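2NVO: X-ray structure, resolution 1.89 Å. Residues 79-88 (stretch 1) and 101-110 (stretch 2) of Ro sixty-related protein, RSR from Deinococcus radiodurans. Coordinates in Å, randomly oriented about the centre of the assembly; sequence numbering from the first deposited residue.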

ATOM      1  N   ASP A  79     -14.800  20.786  16.214  1.00 41.01           N
ATOM      2  CA  ASP A  79     -15.472  19.561  16.652  1.00 40.26           C
ATOM      3  C   ASP A  79     -14.500  18.375  16.717  1.00 39.34           C
ATOM      4  O   ASP A  79     -14.527  17.481  15.866  1.00 37.09           O
ATOM      5  CB  ASP A  79     -16.656  19.247  15.728  1.00 38.31           C
ATOM      6  CG  ASP A  79     -17.517  18.089  16.231  1.00 41.51           C
ATOM      7  OD1 ASP A  79     -17.118  17.395  17.196  1.00 41.06           O
ATOM      8  OD2 ASP A  79     -18.602  17.867  15.649  1.00 40.68           O
ATOM      9  N   ALA A  80     -13.651  18.376  17.740  1.00 38.54           N
ATOM     10  CA  ALA A  80     -12.685  17.302  17.948  1.00 36.31           C
ATOM     11  C   ALA A  80     -13.364  15.944  18.113  1.00 35.18           C
ATOM     12  O   ALA A  80     -12.786  14.905  17.782  1.00 34.83           O
ATOM     13  CB  ALA A  80     -11.808  17.606  19.151  1.00 33.09           C
ATOM     14  N   ALA A  81     -14.593  15.947  18.620  1.00 35.72           N
ATOM     15  CA  ALA A  81     -15.307  14.698  18.860  1.00 34.50           C
ATOM     16  C   ALA A  81     -15.639  13.962  17.564  1.00 31.38           C
ATOM     17  O   ALA A  81     -15.513  12.741  17.484  1.00 33.24           O
ATOM     18  CB  ALA A  81     -16.574  14.943  19.687  1.00 36.42           C
ATOM     19  N   LEU A  82     -16.075  14.692  16.547  1.00 35.33           N
ATOM     20  CA  LEU A  82     -16.403  14.034  15.293  1.00 36.29           C
ATOM     21  C   LEU A  82     -15.118  13.727  14.521  1.00 32.26           C
ATOM     22  O   LEU A  82     -15.015  12.694  13.864  1.00 31.58           O
ATOM     23  CB  LEU A  82     -17.405  14.849  14.464  1.00 36.40           C
ATOM     24  CG  LEU A  82     -17.009  15.500  13.138  1.00 38.89           C
ATOM     25  CD1 LEU A  82     -18.112  15.327  12.123  1.00 38.26           C
ATOM     26  CD2 LEU A  82     -16.685  16.967  13.318  1.00 38.94           C
ATOM     27  N   ALA A  83     -14.136  14.621  14.621  1.00 34.54           N
ATOM     28  CA  ALA A  83     -12.817  14.370  14.052  1.00 32.66           C
ATOM     29  C   ALA A  83     -12.346  13.001  14.518  1.00 29.51           C
ATOM     30  O   ALA A  83     -11.846  12.202  13.735  1.00 27.16           O
ATOM     31  CB  ALA A  83     -11.835  15.448  14.484  1.00 29.51           C
ATOM     32  N   LEU A  84     -12.547  12.727  15.804  1.00 32.04           N
ATOM     33  CA  LEU A  84     -12.118  11.477  16.414  1.00 28.34           C
ATOM     34  C   LEU A  84     -12.972  10.292  15.958  1.00 31.27           C
ATOM     35  O   LEU A  84     -12.453   9.203  15.719  1.00 27.28           O
ATOM     36  CB  LEU A  84     -12.199  11.597  17.931  1.00 31.63           C
ATOM     37  CG  LEU A  84     -11.098  10.989  18.802  1.00 31.29           C
ATOM     38  CD1 LEU A  84     -11.681  10.571  20.149  1.00 31.45           C
ATOM     39  CD2 LEU A  84     -10.419   9.813  18.132  1.00 27.60           C
ATOM     40  N   ARG A  85     -14.284  10.494  15.865  1.00 30.84           N
ATOM     41  CA  ARG A  85     -15.171   9.420  15.434  1.00 32.55           C
ATOM     42  C   ARG A  85     -14.890   9.045  13.978  1.00 29.26           C
ATOM     43  O   ARG A  85     -14.812   7.867  13.636  1.00 29.94           O
ATOM     44  CB  ARG A  85     -16.642   9.812  15.620  1.00 35.42           C
ATOM     45  CG  ARG A  85     -17.616   9.040  14.733  1.00 38.39           C
ATOM     46  CD  ARG A  85     -19.073   9.390  15.048  1.00 39.40           C
ATOM     47  NE  ARG A  85     -19.265  10.824  15.258  1.00 38.45           N
ATOM     48  CZ  ARG A  85     -19.656  11.676  14.315  1.00 41.11           C
ATOM     49  NH1 ARG A  85     -19.904  11.242  13.084  1.00 44.90           N
ATOM     50  NH2 ARG A  85     -19.799  12.965  14.603  1.00 41.96           N
ATOM     51  N   VAL A  86     -14.738  10.061  13.133  1.00 29.69           N
ATOM     52  CA  VAL A  86     -14.376   9.872  11.733  1.00 28.65           C
ATOM     53  C   VAL A  86     -13.059   9.091  11.628  1.00 29.18           C
ATOM     54  O   VAL A  86     -12.940   8.138  10.857  1.00 30.06           O
ATOM     55  CB  VAL A  86     -14.259  11.235  11.002  1.00 31.10           C
ATOM     56  CG1 VAL A  86     -13.815  11.047   9.560  1.00 30.33           C
ATOM     57  CG2 VAL A  86     -15.582  11.990  11.059  1.00 33.06           C
ATOM     58  N   THR A  87     -12.079   9.484  12.433  1.00 26.26           N
ATOM     59  CA  THR A  87     -10.767   8.849  12.412  1.00 25.29           C
ATOM     60  C   THR A  87     -10.818   7.382  12.814  1.00 26.59           C
ATOM     61  O   THR A  87     -10.178   6.546  12.184  1.00 24.61           O
ATOM     62  CB  THR A  87      -9.744   9.626  13.275  1.00 19.00           C
ATOM     63  OG1 THR A  87      -9.540  10.907  12.697  1.00 21.45           O
ATOM     64  CG2 THR A  87      -8.408   8.909  13.337  1.00 22.33           C
ATOM     65  N   LEU A  88     -11.591   7.054  13.844  1.00 27.71           N
ATOM     66  CA  LEU A  88     -11.702   5.656  14.244  1.00 27.80           C
ATOM     67  C   LEU A  88     -12.433   4.819  13.191  1.00 28.19           C
ATOM     68  O   LEU A  88     -12.038   3.687  12.911  1.00 28.13           O
ATOM     69  CB  LEU A  88     -12.362   5.524  15.620  1.00 32.43           C
ATOM     70  CG  LEU A  88     -11.395   5.606  16.809  1.00 29.87           C
ATOM     71  CD1 LEU A  88     -10.488   6.817  16.690  1.00 30.28           C
ATOM     72  CD2 LEU A  88     -12.166   5.642  18.123  1.00 33.65           C
ATOM     73  N   PRO A 101      -1.900   9.650   8.026  1.00 14.80           N
ATOM     74  CA  PRO A 101      -2.871  10.738   8.211  1.00 15.05           C
ATOM     75  C   PRO A 101      -3.720  10.560   9.480  1.00 16.07           C
ATOM     76  O   PRO A 101      -4.057  11.558  10.123  1.00 15.19           O
ATOM     77  CB  PRO A 101      -3.765  10.640   6.967  1.00 13.56           C
ATOM     78  CG  PRO A 101      -2.904   9.971   5.931  1.00 15.17           C
ATOM     79  CD  PRO A 101      -2.043   8.996   6.712  1.00 15.62           C
ATOM     80  N   ALA A 102      -4.073   9.323   9.804  1.00 14.44           N
ATOM     81  CA  ALA A 102      -4.874   9.036  10.993  1.00 15.06           C
ATOM     82  C   ALA A 102      -4.054   9.256  12.260  1.00 18.46           C
ATOM     83  O   ALA A 102      -4.579   9.718  13.281  1.00 19.27           O
ATOM     84  CB  ALA A 102      -5.417   7.614  10.945  1.00 15.20           C
ATOM     85  N   LEU A 103      -2.765   8.935  12.188  1.00 14.79           N
ATOM     86  CA  LEU A 103      -1.846   9.187  13.289  1.00 16.83           C
ATOM     87  C   LEU A 103      -1.681  10.680  13.550  1.00 17.27           C
ATOM     88  O   LEU A 103      -1.657  11.108  14.702  1.00 16.70           O
ATOM     89  CB  LEU A 103      -0.489   8.546  13.009  1.00 16.71           C
ATOM     90  CG  LEU A 103      -0.535   7.020  12.972  1.00 15.77           C
ATOM     91  CD1 LEU A 103       0.804   6.439  12.538  1.00 18.27           C
ATOM     92  CD2 LEU A 103      -0.938   6.491  14.343  1.00 19.57           C
ATOM     93  N   LEU A 104      -1.593  11.464  12.473  1.00 15.62           N
ATOM     94  CA  LEU A 104      -1.422  12.912  12.562  1.00 17.25           C
ATOM     95  C   LEU A 104      -2.660  13.555  13.144  1.00 17.31           C
ATOM     96  O   LEU A 104      -2.572  14.388  14.034  1.00 17.36           O
ATOM     97  CB  LEU A 104      -1.153  13.510  11.178  1.00 16.51           C
ATOM     98  CG  LEU A 104      -1.279  15.031  11.037  1.00 20.27           C
ATOM     99  CD1 LEU A 104      -0.375  15.753  12.048  1.00 22.08           C
ATOM    100  CD2 LEU A 104      -0.965  15.507   9.621  1.00 21.11           C
ATOM    101  N   VAL A 105      -3.817  13.166  12.626  1.00 19.23           N
ATOM    102  CA  VAL A 105      -5.081  13.693  13.116  1.00 19.59           C
ATOM    103  C   VAL A 105      -5.269  13.365  14.592  1.00 19.05           C
ATOM    104  O   VAL A 105      -5.666  14.222  15.380  1.00 20.76           O
ATOM    105  CB  VAL A 105      -6.262  13.152  12.299  1.00 18.84           C
ATOM    106  CG1 VAL A 105      -7.562  13.480  12.992  1.00 20.68           C
ATOM    107  CG2 VAL A 105      -6.246  13.759  10.892  1.00 19.32           C
ATOM    108  N   LEU A 106      -4.958  12.126  14.959  1.00 17.93           N
ATOM    109  CA  LEU A 106      -5.054  11.679  16.342  1.00 19.73           C
ATOM    110  C   LEU A 106      -4.159  12.504  17.256  1.00 21.86           C
ATOM    111  O   LEU A 106      -4.583  12.909  18.342  1.00 20.53           O
ATOM    112  CB  LEU A 106      -4.718  10.191  16.479  1.00 15.74           C
ATOM    113  CG  LEU A 106      -5.160   9.579  17.818  1.00 17.35           C
ATOM    114  CD1 LEU A 106      -6.678   9.375  17.884  1.00 22.85           C
ATOM    115  CD2 LEU A 106      -4.452   8.262  18.087  1.00 20.25           C
ATOM    116  N   ALA A 107      -2.927  12.755  16.819  1.00 18.93           N
ATOM    117  CA  ALA A 107      -2.036  13.629  17.559  1.00 20.01           C
ATOM    118  C   ALA A 107      -2.647  15.007  17.759  1.00 22.83           C
ATOM    119  O   ALA A 107      -2.595  15.548  18.864  1.00 25.55           O
ATOM    120  CB  ALA A 107      -0.675  13.737  16.870  1.00 18.94           C
ATOM    121  N   LEU A 108      -3.218  15.580  16.701  1.00 18.99           N
ATOM    122  CA  LEU A 108      -3.785  16.928  16.773  1.00 21.70           C
ATOM    123  C   LEU A 108      -4.895  17.009  17.820  1.00 24.60           C
ATOM    124  O   LEU A 108      -4.930  17.929  18.636  1.00 26.18           O
ATOM    125  CB  LEU A 108      -4.334  17.385  15.414  1.00 24.60           C
ATOM    126  CG  LEU A 108      -3.357  17.732  14.293  1.00 23.33           C
ATOM    127  CD1 LEU A 108      -4.085  17.825  12.948  1.00 22.64           C
ATOM    128  CD2 LEU A 108      -2.626  19.033  14.604  1.00 25.93           C
ATOM    129  N   ILE A 109      -5.810  16.051  17.772  1.00 23.86           N
ATOM    130  CA  ILE A 109      -6.887  15.982  18.745  1.00 25.29           C
ATOM    131  C   ILE A 109      -6.313  15.794  20.154  1.00 26.57           C
ATOM    132  O   ILE A 109      -6.564  16.599  21.055  1.00 32.28           O
ATOM    133  CB  ILE A 109      -7.857  14.835  18.422  1.00 25.07           C
ATOM    134  CG1 ILE A 109      -8.417  14.977  17.003  1.00 23.41           C
ATOM    135  CG2 ILE A 109      -8.992  14.792  19.452  1.00 29.56           C
ATOM    136  CD1 ILE A 109      -9.241  13.770  16.556  1.00 26.21           C
ATOM    137  N   ALA A 110      -5.520  14.745  20.327  1.00 23.37           N
ATOM    138  CA  ALA A 110      -4.943  14.411  21.621  1.00 26.50           C
ATOM    139  C   ALA A 110      -4.171  15.573  22.232  1.00 29.50           C
ATOM    140  O   ALA A 110      -4.219  15.778  23.446  1.00 29.71           O
ATOM    141  CB  ALA A 110      -4.046  13.176  21.509  1.00 21.29           C
TER

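Two nearly antiparallel helices, their axes 10.1 Å apart at closest approach and inclined at 154°, pack here entirely through van der Waals contact, with no hydrogen bond crossing between them. Together the two stretches bury 324 Å², of which Ile109 contributes the largest share and Thr87 the next. Such interfaces commonly pair a large side chain on one helix with small ones on the other, and Ile109 illustrates the principle. Its CA-to-CB bond points toward the first helix, and with chi1 m and chi2 t the chain extends so that CD1 lies 3.7 Å from Ala83 CB and 3.5 Å from the backbone N of Leu84, while its CG2 sits 4.0 Å from Ala80 CB. The two alanines, one helical turn apart, leave room for this approach; the CA atoms of Ala80 and Ile109 are just 6.0 Å apart. Farther along, the backbones stand wider, and the gap is bridged by leucines: Leu84 CD2 meets Leu106 CD1 at 3.8 Å, although both CA-to-CB bonds point sideways. Thr87 shows how a polar residue can serve a buried apolar contact. Its OG1 donates to Ala83 O of its own helix at 2.8 Å, satisfying the hydroxyl internally, yet the same OG1 packs 3.3 Å from Val105 CG1. The methyl CG2 of Thr87 lies 4.0 Å from Ala102 CB, where another small residue accompanies a close backbone approach.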